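Local coordinates for protein Pyrsv_gp04 (Pyrobaculum spherical virus, PDB 2VXZ) that is of unknown function but probably binds DNA as a transcriptional regulator, using helix-turn-helix architecture, at residues Arg12-Ile16 with Arg33-Ser37; Gly78-Val83 with Phe113-Ile117; Glu82-Leu86 with Ile104-Ala110; Ile95-His101 with Leu131-Leu135. All coordinates share one frame. Residue numbers count along the deposited sequence, not the author numbering.

How the contacts relate
From the N terminus, contact 1 comes first, bringing Arg33-Ser37 back onto helix 7-20 across 16 residues that include strand 25-26. It is complete before the rest begin, yet touches contact 2, with Arg33 NH2 3.9 Å from Ser115 O. Contacts 2 and 3 both start from helix 69-89 and share Glu82 and Val83: the loop of contact 3 closes at Ile104-Ala110, that of contact 2 further on at Phe113-Ile117. Contact 4 opens at Ile95 and closes on helix 125-139, so it crosses both. Val83 CG2 lies 3.6 Å from Leu134 CD2, joining contacts 2 and 3 to contact 4 in one helical core.

Contact 1: residues Arg12-Ile16 with Arg33-Ser37; sequences RLRDI and RLGLS
This is the end of one helix meeting the flank of another in an N-terminal unit whose helix order and strand order (25-26, 62-66, 55-59) fit a winged helix-turn-helix. Arg12-Ile16 is helical throughout, with Ile16 N bonded to Arg12 O at 3.0 Å. In Arg33-Ser37 the last turn of helix 27-34 closes in a Schellman motif at Gly35 (phi/psi 66/37), a positive phi that favours glycine; the chain then extends through Leu36 to Ser37, the N-cap of helix 38-50. The nearest CA atoms are those of Asp15 and Leu34, 7.8 Å apart. Leu34 (m, t) points toward helix 7-20, its CD1 3.7 Å from Ile16 CG1 and 4.1 Å from Asp15 CB. Ile16 also touches Leu44 of helix 38-50, so three helices meet here. Ser37 OG caps a backbone N beyond the segment and takes part in a hydrogen bond with Arg40 NH1. Arg12 (chi1 and chi2 both m) reaches out with its guanidinium: NE has a long, weak ion pair with Glu8, while Leu36 CD2 covers one face, 3.6 Å from Arg12 CZ. Leu34 O, near the guanidinium plane, accepts from Arg12 NH1 at 3.0 Å (144°) and weakly from Arg12 NH2 at 3.3 Å.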
loop_
_atom_site.group_PDB
_atom_site.type_symbol
_atom_site.label_atom_id
_atom_site.label_comp_id
_atom_site.label_asym_id
_atom_site.label_seq_id
_atom_site.Cartn_x
_atom_site.Cartn_y
_atom_site.Cartn_z
ATOM N N ARG A 12 5.783 -20.606 8.318
ATOM C CA ARG A 12 5.865 -19.238 7.832
ATOM C C ARG A 12 5.156 -19.023 6.499
ATOM O O ARG A 12 4.524 -18.011 6.310
ATOM C CB ARG A 12 7.329 -18.792 7.721
ATOM C CG ARG A 12 8.109 -18.866 9.037
ATOM C CD ARG A 12 7.391 -18.236 10.198
ATOM N NE ARG A 12 8.318 -17.533 11.093
ATOM C CZ ARG A 12 7.994 -16.461 11.814
ATOM N NH1 ARG A 12 6.765 -15.985 11.780
ATOM N NH2 ARG A 12 8.893 -15.875 12.587
ATOM N N LEU A 13 5.258 -19.977 5.579
ATOM C CA LEU A 13 4.551 -19.862 4.299
ATOM C C LEU A 13 3.052 -19.807 4.536
ATOM O O LEU A 13 2.349 -18.988 3.945
ATOM C CB LEU A 13 4.876 -21.042 3.389
ATOM C CG LEU A 13 6.305 -21.079 2.851
ATOM C CD1 LEU A 13 6.551 -22.383 2.110
ATOM C CD2 LEU A 13 6.611 -19.887 1.958
ATOM N N ARG A 14 2.580 -20.694 5.411
ATOM C CA ARG A 14 1.168 -20.792 5.802
ATOM C C ARG A 14 0.688 -19.469 6.417
ATOM O O ARG A 14 -0.380 -18.946 6.072
ATOM C CB ARG A 14 1.069 -21.949 6.814
ATOM C CG ARG A 14 -0.279 -22.409 7.247
ATOM C CD ARG A 14 -0.119 -23.688 8.097
ATOM N NE ARG A 14 -0.093 -24.921 7.298
ATOM C CZ ARG A 14 0.342 -26.105 7.736
ATOM N NH1 ARG A 14 0.839 -26.244 8.963
ATOM N NH2 ARG A 14 0.292 -27.164 6.935
ATOM N N ASP A 15 1.501 -18.924 7.309
ATOM C CA ASP A 15 1.190 -17.663 7.962
ATOM C C ASP A 15 1.118 -16.478 7.005
ATOM O O ASP A 15 0.234 -15.642 7.147
ATOM C CB ASP A 15 2.187 -17.364 9.078
ATOM C CG ASP A 15 2.054 -18.328 10.262
ATOM O OD1 ASP A 15 1.095 -19.125 10.331
ATOM O OD2 ASP A 15 2.941 -18.288 11.114
ATOM N N ILE A 16 2.011 -16.422 6.020
ATOM C CA ILE A 16 2.004 -15.311 5.061
ATOM C C ILE A 16 0.720 -15.383 4.229
ATOM O O ILE A 16 0.032 -14.382 4.044
ATOM C CB ILE A 16 3.250 -15.334 4.148
ATOM C CG1 ILE A 16 4.512 -15.012 4.954
ATOM C CG2 ILE A 16 3.115 -14.308 3.007
ATOM C CD1 ILE A 16 5.820 -15.277 4.184
ATOM N N ARG A 33 4.404 -7.876 11.062
ATOM C CA ARG A 33 3.313 -8.642 11.635
ATOM C C ARG A 33 3.771 -9.998 12.109
ATOM O O ARG A 33 3.300 -10.478 13.139
ATOM C CB ARG A 33 2.184 -8.812 10.617
ATOM C CG ARG A 33 1.357 -7.565 10.416
ATOM C CD ARG A 33 0.471 -7.302 11.607
ATOM N NE ARG A 33 -0.327 -6.093 11.444
ATOM C CZ ARG A 33 -1.475 -6.015 10.783
ATOM N NH1 ARG A 33 -1.994 -7.080 10.183
ATOM N NH2 ARG A 33 -2.100 -4.850 10.706
ATOM N N LEU A 34 4.687 -10.607 11.356
ATOM C CA LEU A 34 5.131 -11.968 11.627
ATOM C C LEU A 34 6.473 -12.062 12.347
ATOM O O LEU A 34 6.933 -13.161 12.638
ATOM C CB LEU A 34 5.170 -12.759 10.317
ATOM C CG LEU A 34 3.846 -12.854 9.560
ATOM C CD1 LEU A 34 3.962 -13.784 8.367
ATOM C CD2 LEU A 34 2.738 -13.323 10.479
ATOM N N GLY A 35 7.098 -10.930 12.639
ATOM C CA GLY A 35 8.386 -10.922 13.353
ATOM C C GLY A 35 9.517 -11.549 12.561
ATOM O O GLY A 35 10.402 -12.198 13.138
ATOM N N LEU A 36 9.497 -11.331 11.249
ATOM C CA LEU A 36 10.517 -11.862 10.339
ATOM C C LEU A 36 11.601 -10.843 10.069
ATOM O O LEU A 36 11.335 -9.651 10.073
ATOM C CB LEU A 36 9.887 -12.244 9.003
ATOM C CG LEU A 36 9.009 -13.496 9.008
ATOM C CD1 LEU A 36 8.155 -13.590 7.743
ATOM C CD2 LEU A 36 9.859 -14.755 9.199
ATOM N N SER A 37 12.825 -11.307 9.822
ATOM C CA SER A 37 13.848 -10.444 9.217
ATOM C C SER A 37 13.463 -10.057 7.776
ATOM O O SER A 37 12.660 -10.717 7.125
ATOM C CB SER A 37 15.187 -11.155 9.164
ATOM O OG SER A 37 15.035 -12.436 8.583
#

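Contact 2: residues Gly78-Val83 with Phe113-Ile117; sequences GMIREV and FFSSI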
loop_
_atom_site.group_PDB
_atom_site.type_symbol
_atom_site.label_atom_id
_atom_site.label_comp_id
_atom_site.label_asym_id
_atom_site.label_seq_id
_atom_site.Cartn_x
_atom_site.Cartn_y
_atom_site.Cartn_z
ATOM N N GLY A 78 -10.207 0.064 -3.469
ATOM C CA GLY A 78 -10.390 0.486 -2.084
ATOM C C GLY A 78 -9.574 1.706 -1.717
ATOM O O GLY A 78 -10.084 2.633 -1.089
HETATM N N MSE A 79 -8.298 1.716 -2.107
HETATM C CA MSE A 79 -7.427 2.859 -1.812
HETATM C C MSE A 79 -7.947 4.103 -2.507
HETATM O O MSE A 79 -7.941 5.199 -1.936
HETATM C CB MSE A 79 -5.992 2.571 -2.244
HETATM C CG MSE A 79 -5.342 1.495 -1.423
HETATM SE SE MSE A 79 -3.440 1.415 -1.784
HETATM C CE MSE A 79 -3.486 0.799 -3.609
ATOM N N ILE A 80 -8.405 3.933 -3.737
ATOM C CA ILE A 80 -8.938 5.061 -4.507
ATOM C C ILE A 80 -10.203 5.628 -3.877
ATOM O O ILE A 80 -10.323 6.838 -3.724
ATOM C CB ILE A 80 -9.161 4.683 -5.981
ATOM C CG1 ILE A 80 -7.809 4.407 -6.651
ATOM C CG2 ILE A 80 -9.837 5.818 -6.723
ATOM C CD1 ILE A 80 -7.915 3.953 -8.079
ATOM N N ARG A 81 -11.125 4.761 -3.473
ATOM C CA ARG A 81 -12.354 5.208 -2.815
ATOM C C ARG A 81 -12.066 5.975 -1.530
ATOM O O ARG A 81 -12.733 6.973 -1.244
ATOM C CB ARG A 81 -13.288 4.030 -2.525
ATOM C CG ARG A 81 -13.900 3.405 -3.772
ATOM C CD ARG A 81 -15.042 2.471 -3.430
ATOM N NE ARG A 81 -14.615 1.387 -2.549
ATOM C CZ ARG A 81 -14.144 0.200 -2.940
ATOM N NH1 ARG A 81 -14.027 -0.116 -4.227
ATOM N NH2 ARG A 81 -13.787 -0.683 -2.019
ATOM N N GLU A 82 -11.079 5.511 -0.760
ATOM C CA GLU A 82 -10.707 6.180 0.480
ATOM C C GLU A 82 -10.117 7.550 0.206
ATOM O O GLU A 82 -10.507 8.504 0.848
ATOM C CB GLU A 82 -9.735 5.349 1.316
ATOM C CG GLU A 82 -10.371 4.134 1.953
ATOM C CD GLU A 82 -11.337 4.489 3.065
ATOM O OE1 GLU A 82 -10.892 5.044 4.081
ATOM O OE2 GLU A 82 -12.545 4.239 2.916
ATOM N N VAL A 83 -9.180 7.654 -0.746
ATOM C CA VAL A 83 -8.627 8.965 -1.108
ATOM C C VAL A 83 -9.756 9.902 -1.560
ATOM O O VAL A 83 -9.840 11.049 -1.116
ATOM C CB VAL A 83 -7.533 8.872 -2.199
ATOM C CG1 VAL A 83 -7.101 10.290 -2.669
ATOM C CG2 VAL A 83 -6.334 8.070 -1.686
ATOM N N PHE A 113 -7.734 1.181 7.421
ATOM C CA PHE A 113 -7.595 0.580 6.099
ATOM C C PHE A 113 -6.148 0.590 5.619
ATOM O O PHE A 113 -5.580 -0.448 5.290
ATOM C CB PHE A 113 -8.487 1.296 5.095
ATOM C CG PHE A 113 -8.376 0.756 3.698
ATOM C CD1 PHE A 113 -8.857 -0.504 3.389
ATOM C CD2 PHE A 113 -7.783 1.504 2.697
ATOM C CE1 PHE A 113 -8.750 -1.000 2.090
ATOM C CE2 PHE A 113 -7.684 1.012 1.406
ATOM C CZ PHE A 113 -8.152 -0.233 1.109
ATOM N N PHE A 114 -5.542 1.769 5.586
ATOM C CA PHE A 114 -4.178 1.868 5.071
ATOM C C PHE A 114 -3.162 1.129 5.960
ATOM O O PHE A 114 -2.215 0.557 5.450
ATOM C CB PHE A 114 -3.773 3.334 4.816
ATOM C CG PHE A 114 -4.289 3.880 3.513
ATOM C CD1 PHE A 114 -5.467 4.597 3.468
ATOM C CD2 PHE A 114 -3.613 3.645 2.327
ATOM C CE1 PHE A 114 -5.960 5.084 2.269
ATOM C CE2 PHE A 114 -4.094 4.144 1.120
ATOM C CZ PHE A 114 -5.274 4.857 1.091
ATOM N N SER A 115 -3.350 1.128 7.279
ATOM C CA SER A 115 -2.366 0.464 8.157
ATOM C C SER A 115 -2.418 -1.061 8.020
ATOM O O SER A 115 -1.468 -1.753 8.400
ATOM C CB SER A 115 -2.559 0.865 9.612
ATOM O OG SER A 115 -3.767 0.361 10.095
ATOM N N SER A 116 -3.503 -1.580 7.447
ATOM C CA SER A 116 -3.591 -3.011 7.132
ATOM C C SER A 116 -2.899 -3.375 5.807
ATOM O O SER A 116 -2.852 -4.558 5.436
ATOM C CB SER A 116 -5.051 -3.482 7.135
ATOM O OG SER A 116 -5.793 -2.942 6.052
ATOM N N ILE A 117 -2.367 -2.376 5.098
ATOM C CA ILE A 117 -1.645 -2.567 3.832
ATOM C C ILE A 117 -0.137 -2.298 3.983
ATOM O O ILE A 117 0.695 -3.009 3.425
ATOM C CB ILE A 117 -2.172 -1.590 2.734
ATOM C CG1 ILE A 117 -3.682 -1.744 2.522
ATOM C CG2 ILE A 117 -1.413 -1.793 1.394
ATOM C CD1 ILE A 117 -4.322 -0.633 1.663
#
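A buried apolar contact joins the middle of helix 69-89 to the C-terminal end of helix 108-115. The closest CA pair is Met79 and Phe114, at 7.7 Å. Two consecutive phenylalanines, in different chi1 rotamers, both reach Met79 and Glu82. Phe113 (chi1 t) lays its ring where the helix has no side chain: Phe113 CZ is 3.7 Å from Gly78 C, and an ideal CB on Gly78 would come within 3.0 Å of that CZ, a clash. Phe114 (chi1 m) turns its ring end toward Met79, Glu82 and Val83. Met79, a selenomethionine, is central: its CG lies 3.7 Å from Phe113 CE2, and 3.9 Å from both Phe114 CE2 and Ile117 CD1. Its SE sits 5.2 Å from the Phe114 ring centroid, 63° off the normal, an oblique Met-aromatic contact. The surrounding bundle belongs to a transcriptional regulator domain of the helix-turn-helix clan, and Phe130 and Leu134 of helix 125-139 pack against Met79 as well. Glu82 contributes its aliphatic part, CG being 3.8 Å from Phe113 CD2, while its carboxylate is held by Arg85 and Gln109. Beyond the helix, Ser116 OG donates to Phe113 O at 2.6 Å, and the Ile117 backbone bonds to Thr26.

Contact 3: residues Glu82-Leu86 with Ile104-Ala110; sequences EVERL and IIKDPQA
Glu82-Leu86 is one continuous helical run (Leu86 N to Glu82 O, 3.0 Å), whereas Ile104-Ala110 is a helix-loop-helix corner in which Asp107 (phi/psi -106/114) breaks the helical course and N-caps the helix starting at Pro108. The corner is fastened to helix 69-89 by a salt-bridge network around that cap, within a regulator domain of the helix-turn-helix clan. Two CA pairs set the register: Glu82 with Ala110 at 6.3 Å, and Leu86 with Ile104 at 7.8 Å. On the buried side Leu86 (m, t) enters the corner, its CD1 3.8 Å from Ile104 CG1 and 4.0 Å from Ala110 CB, its CD2 3.9 Å from Asp107 CB. Toward solvent, Arg85 (t, t, p) places NH2 between two acids: 2.9 Å from Glu82 OE1, one turn earlier on its own helix, and 2.9 Å from Asp107 OD2 across the contact (169°). Gln109 extends (t, t) so that its CD lies over one face of the Arg85 guanidinium, and its NE2 donates to Glu82 OE2 at 2.8 Å (150°). Both Glu82 oxygens are therefore engaged, by different partners. Asp107 OD2 serves twice: besides the charge of Arg85 it receives the capping bond from Ala110 N, at 2.8 Å and 169°.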
loop_
_atom_site.group_PDB
_atom_site.type_symbol
_atom_site.label_atom_id
_atom_site.label_comp_id
_atom_site.label_asym_id
_atom_site.label_seq_id
_atom_site.Cartn_x
_atom_site.Cartn_y
_atom_site.Cartn_z
ATOM N N GLU A 82 -11.079 5.511 -0.760
ATOM C CA GLU A 82 -10.707 6.180 0.480
ATOM C C GLU A 82 -10.117 7.550 0.206
ATOM O O GLU A 82 -10.507 8.504 0.848
ATOM C CB GLU A 82 -9.735 5.349 1.316
ATOM C CG GLU A 82 -10.371 4.134 1.953
ATOM C CD GLU A 82 -11.337 4.489 3.065
ATOM O OE1 GLU A 82 -10.892 5.044 4.081
ATOM O OE2 GLU A 82 -12.545 4.239 2.916
ATOM N N VAL A 83 -9.180 7.654 -0.746
ATOM C CA VAL A 83 -8.627 8.965 -1.108
ATOM C C VAL A 83 -9.756 9.902 -1.560
ATOM O O VAL A 83 -9.840 11.049 -1.116
ATOM C CB VAL A 83 -7.533 8.872 -2.199
ATOM C CG1 VAL A 83 -7.101 10.290 -2.669
ATOM C CG2 VAL A 83 -6.334 8.070 -1.686
ATOM N N GLU A 84 -10.637 9.416 -2.421
ATOM C CA GLU A 84 -11.687 10.273 -2.965
ATOM C C GLU A 84 -12.696 10.668 -1.905
ATOM O O GLU A 84 -13.226 11.784 -1.948
ATOM C CB GLU A 84 -12.371 9.602 -4.156
ATOM C CG GLU A 84 -11.413 9.422 -5.325
ATOM C CD GLU A 84 -12.122 9.287 -6.623
ATOM O OE1 GLU A 84 -12.715 8.214 -6.854
ATOM O OE2 GLU A 84 -12.097 10.277 -7.397
ATOM N N ARG A 85 -12.949 9.785 -0.935
ATOM C CA ARG A 85 -13.815 10.147 0.202
ATOM C C ARG A 85 -13.202 11.287 1.026
ATOM O O ARG A 85 -13.896 12.248 1.406
ATOM C CB ARG A 85 -14.097 8.944 1.101
ATOM C CG ARG A 85 -15.010 9.283 2.280
ATOM C CD ARG A 85 -15.351 8.091 3.112
ATOM N NE ARG A 85 -14.157 7.489 3.676
ATOM C CZ ARG A 85 -13.514 7.925 4.759
ATOM N NH1 ARG A 85 -13.937 8.979 5.444
ATOM N NH2 ARG A 85 -12.436 7.282 5.167
ATOM N N LEU A 86 -11.911 11.170 1.318
ATOM C CA LEU A 86 -11.217 12.206 2.079
ATOM C C LEU A 86 -11.172 13.536 1.308
ATOM O O LEU A 86 -11.290 14.614 1.902
ATOM C CB LEU A 86 -9.809 11.751 2.459
ATOM C CG LEU A 86 -9.699 10.541 3.375
ATOM C CD1 LEU A 86 -8.223 10.087 3.496
ATOM C CD2 LEU A 86 -10.328 10.810 4.737
ATOM N N ILE A 104 -5.260 10.843 6.159
ATOM C CA ILE A 104 -5.382 9.415 6.457
ATOM C C ILE A 104 -5.196 9.141 7.940
ATOM O O ILE A 104 -6.037 8.516 8.545
ATOM C CB ILE A 104 -4.397 8.582 5.642
ATOM C CG1 ILE A 104 -4.807 8.561 4.176
ATOM C CG2 ILE A 104 -4.298 7.165 6.167
ATOM C CD1 ILE A 104 -3.684 8.026 3.250
ATOM N N ILE A 105 -4.122 9.635 8.542
ATOM C CA ILE A 105 -3.845 9.268 9.940
ATOM C C ILE A 105 -4.832 9.889 10.930
ATOM O O ILE A 105 -5.016 9.350 12.032
ATOM C CB ILE A 105 -2.375 9.546 10.376
ATOM C CG1 ILE A 105 -2.045 11.035 10.297
ATOM C CG2 ILE A 105 -1.408 8.665 9.584
ATOM C CD1 ILE A 105 -0.632 11.376 10.728
ATOM N N LYS A 106 -5.473 10.990 10.534
ATOM C CA LYS A 106 -6.505 11.659 11.343
ATOM C C LYS A 106 -7.919 11.074 11.193
ATOM O O LYS A 106 -8.810 11.406 11.983
ATOM C CB LYS A 106 -6.558 13.156 11.013
ATOM C CG LYS A 106 -5.436 13.976 11.627
ATOM C CD LYS A 106 -5.937 15.328 12.179
ATOM C CE LYS A 106 -6.756 15.206 13.500
ATOM N NZ LYS A 106 -5.989 14.938 14.782
ATOM N N ASP A 107 -8.142 10.246 10.180
ATOM C CA ASP A 107 -9.445 9.637 9.961
ATOM C C ASP A 107 -9.399 8.164 10.353
ATOM O O ASP A 107 -8.666 7.384 9.745
ATOM C CB ASP A 107 -9.861 9.776 8.501
ATOM C CG ASP A 107 -11.200 9.130 8.222
ATOM O OD1 ASP A 107 -12.232 9.751 8.517
ATOM O OD2 ASP A 107 -11.236 7.995 7.725
ATOM N N PRO A 108 -10.142 7.775 11.405
ATOM C CA PRO A 108 -10.050 6.394 11.874
ATOM C C PRO A 108 -10.249 5.314 10.811
ATOM O O PRO A 108 -9.508 4.337 10.808
ATOM C CB PRO A 108 -11.145 6.326 12.928
ATOM C CG PRO A 108 -11.208 7.727 13.466
ATOM C CD PRO A 108 -11.040 8.570 12.267
ATOM N N GLN A 109 -11.233 5.491 9.934
ATOM C CA GLN A 109 -11.532 4.479 8.918
ATOM C C GLN A 109 -10.372 4.364 7.935
ATOM O O GLN A 109 -9.866 3.256 7.684
ATOM C CB GLN A 109 -12.842 4.785 8.177
ATOM C CG GLN A 109 -13.067 3.873 6.970
ATOM C CD GLN A 109 -14.404 4.081 6.307
ATOM O OE1 GLN A 109 -15.451 4.010 6.956
ATOM N NE2 GLN A 109 -14.385 4.303 4.996
ATOM N N ALA A 110 -9.935 5.505 7.400
ATOM C CA ALA A 110 -8.792 5.522 6.467
ATOM C C ALA A 110 -7.531 4.980 7.126
ATOM O O ALA A 110 -6.792 4.198 6.521
ATOM C CB ALA A 110 -8.546 6.947 5.907
#

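Contact 4: residues Ile95-His101 with Leu131-Leu135; sequences ISPPRLH and LNHLL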
loop_
_atom_site.group_PDB
_atom_site.type_symbol
_atom_site.label_atom_id
_atom_site.label_comp_id
_atom_site.label_asym_id
_atom_site.label_seq_id
_atom_site.Cartn_x
_atom_site.Cartn_y
_atom_site.Cartn_z
ATOM N N ILE A 95 -4.252 18.376 -3.788
ATOM C CA ILE A 95 -3.780 17.427 -2.786
ATOM C C ILE A 95 -2.312 17.078 -3.051
ATOM O O ILE A 95 -1.848 17.092 -4.190
ATOM C CB ILE A 95 -4.673 16.158 -2.756
ATOM C CG1 ILE A 95 -4.373 15.306 -1.517
ATOM C CG2 ILE A 95 -4.522 15.360 -4.029
ATOM C CD1 ILE A 95 -5.510 14.420 -1.109
ATOM N N SER A 96 -1.583 16.818 -1.967
ATOM C CA SER A 96 -0.175 16.481 -1.997
ATOM C C SER A 96 0.034 15.248 -1.103
ATOM O O SER A 96 -0.808 14.941 -0.274
ATOM C CB SER A 96 0.668 17.635 -1.465
ATOM O OG SER A 96 0.419 17.885 -0.076
ATOM N N PRO A 97 1.152 14.539 -1.277
ATOM C CA PRO A 97 1.366 13.357 -0.429
ATOM C C PRO A 97 1.339 13.630 1.085
ATOM O O PRO A 97 0.722 12.857 1.824
ATOM C CB PRO A 97 2.715 12.812 -0.929
ATOM C CG PRO A 97 2.810 13.314 -2.348
ATOM C CD PRO A 97 2.213 14.689 -2.290
ATOM N N PRO A 98 1.988 14.718 1.557
ATOM C CA PRO A 98 1.919 14.986 2.992
ATOM C C PRO A 98 0.516 15.313 3.458
ATOM O O PRO A 98 0.109 14.895 4.529
ATOM C CB PRO A 98 2.830 16.207 3.160
ATOM C CG PRO A 98 3.710 16.192 1.990
ATOM C CD PRO A 98 2.886 15.680 0.885
ATOM N N ARG A 99 -0.226 16.071 2.662
ATOM C CA ARG A 99 -1.610 16.388 3.040
ATOM C C ARG A 99 -2.489 15.137 3.096
ATOM O O ARG A 99 -3.324 14.989 3.986
ATOM C CB ARG A 99 -2.192 17.438 2.107
ATOM C CG ARG A 99 -1.663 18.819 2.442
ATOM C CD ARG A 99 -2.169 19.867 1.482
ATOM N NE ARG A 99 -3.615 20.095 1.562
ATOM C CZ ARG A 99 -4.203 21.150 2.129
ATOM N NH1 ARG A 99 -3.496 22.107 2.728
ATOM N NH2 ARG A 99 -5.526 21.245 2.102
ATOM N N LEU A 100 -2.289 14.241 2.144
ATOM C CA LEU A 100 -3.030 12.992 2.128
ATOM C C LEU A 100 -2.638 12.144 3.322
ATOM O O LEU A 100 -3.495 11.569 3.978
ATOM C CB LEU A 100 -2.796 12.239 0.824
ATOM C CG LEU A 100 -3.474 10.873 0.727
ATOM C CD1 LEU A 100 -4.992 11.003 0.870
ATOM C CD2 LEU A 100 -3.095 10.170 -0.591
ATOM N N HIS A 101 -1.338 12.056 3.608
ATOM C CA HIS A 101 -0.913 11.327 4.800
ATOM C C HIS A 101 -1.630 11.861 6.040
ATOM O O HIS A 101 -2.155 11.084 6.860
ATOM C CB HIS A 101 0.597 11.378 5.023
ATOM C CG HIS A 101 1.055 10.517 6.160
ATOM N ND1 HIS A 101 1.497 11.028 7.361
ATOM C CD2 HIS A 101 1.102 9.170 6.286
ATOM C CE1 HIS A 101 1.817 10.036 8.169
ATOM N NE2 HIS A 101 1.579 8.897 7.546
ATOM N N LEU A 131 2.205 7.092 -1.238
ATOM C CA LEU A 131 1.011 7.940 -1.414
ATOM C C LEU A 131 1.100 8.824 -2.683
ATOM O O LEU A 131 0.081 9.114 -3.327
ATOM C CB LEU A 131 0.799 8.799 -0.170
ATOM C CG LEU A 131 0.392 8.020 1.087
ATOM C CD1 LEU A 131 0.346 8.952 2.269
ATOM C CD2 LEU A 131 -0.943 7.318 0.915
ATOM N N ASN A 132 2.314 9.245 -3.038
ATOM C CA ASN A 132 2.535 9.978 -4.282
ATOM C C ASN A 132 2.158 9.114 -5.481
ATOM O O ASN A 132 1.521 9.577 -6.414
ATOM C CB ASN A 132 3.998 10.398 -4.416
ATOM C CG ASN A 132 4.234 11.306 -5.593
ATOM O OD1 ASN A 132 3.635 12.368 -5.683
ATOM N ND2 ASN A 132 5.131 10.897 -6.511
ATOM N N HIS A 133 2.557 7.844 -5.442
ATOM C CA HIS A 133 2.237 6.924 -6.524
ATOM C C HIS A 133 0.722 6.757 -6.668
ATOM O O HIS A 133 0.187 6.752 -7.784
ATOM C CB HIS A 133 2.905 5.574 -6.278
ATOM C CG HIS A 133 2.766 4.635 -7.429
ATOM N ND1 HIS A 133 3.561 4.713 -8.553
ATOM C CD2 HIS A 133 1.904 3.618 -7.642
ATOM C CE1 HIS A 133 3.201 3.768 -9.399
ATOM N NE2 HIS A 133 2.193 3.095 -8.876
ATOM N N LEU A 134 0.040 6.646 -5.532
ATOM C CA LEU A 134 -1.417 6.520 -5.494
ATOM C C LEU A 134 -2.068 7.772 -6.073
ATOM O O LEU A 134 -3.015 7.691 -6.876
ATOM C CB LEU A 134 -1.884 6.285 -4.047
ATOM C CG LEU A 134 -3.382 6.065 -3.781
ATOM C CD1 LEU A 134 -3.970 4.938 -4.643
ATOM C CD2 LEU A 134 -3.649 5.799 -2.293
ATOM N N LEU A 135 -1.585 8.937 -5.659
ATOM C CA LEU A 135 -2.170 10.188 -6.151
ATOM C C LEU A 135 -1.983 10.314 -7.661
ATOM O O LEU A 135 -2.878 10.763 -8.382
ATOM C CB LEU A 135 -1.588 11.408 -5.433
ATOM C CG LEU A 135 -2.029 11.636 -3.997
ATOM C CD1 LEU A 135 -1.233 12.749 -3.344
ATOM C CD2 LEU A 135 -3.518 11.949 -3.902
#
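Leu135 is the main bump here, and the turn entering helix 97-106 is its hollow. Its CD1 presses against the backbone, 3.6 Å from both Ser96 C and Pro97 N, while its CD2 lies 3.6 Å from Ile95 CG2 and 3.8 Å from Leu100 CD2. One turn back, Leu131 fills a second depression, with CD1 3.7 Å from His101 CB and 3.9 Å from Pro97 O. In return Leu100 (t, p) projects toward the other helix at the two leucines, its CD2 also 3.9 Å from Leu131 CD2. The axes of the short segments 97-101 and 131-135 approach to 9.6 Å, with 102° between their N-to-C directions. The near-perpendicular pair belongs to the helical core of a domain of the helix-turn-helix clan, with helix 108-115 between the two helices along the chain. Pro97 brings the backbones nearest, its CA 5.3 Å from that of Asn132; its ring carbon CG abuts Asn132 OD1 at 3.6 Å, an oxygen also hydrogen-bonded with Tyr151 and Thr149. His101 pairs with Ile120 O and Arg123, and Ser96 OG with Glu148, besides weakly capping Arg99 N at 3.3 Å. Val83 of helix 69-89 packs against Leu100, and Tyr151 against both Ile95 and Leu135.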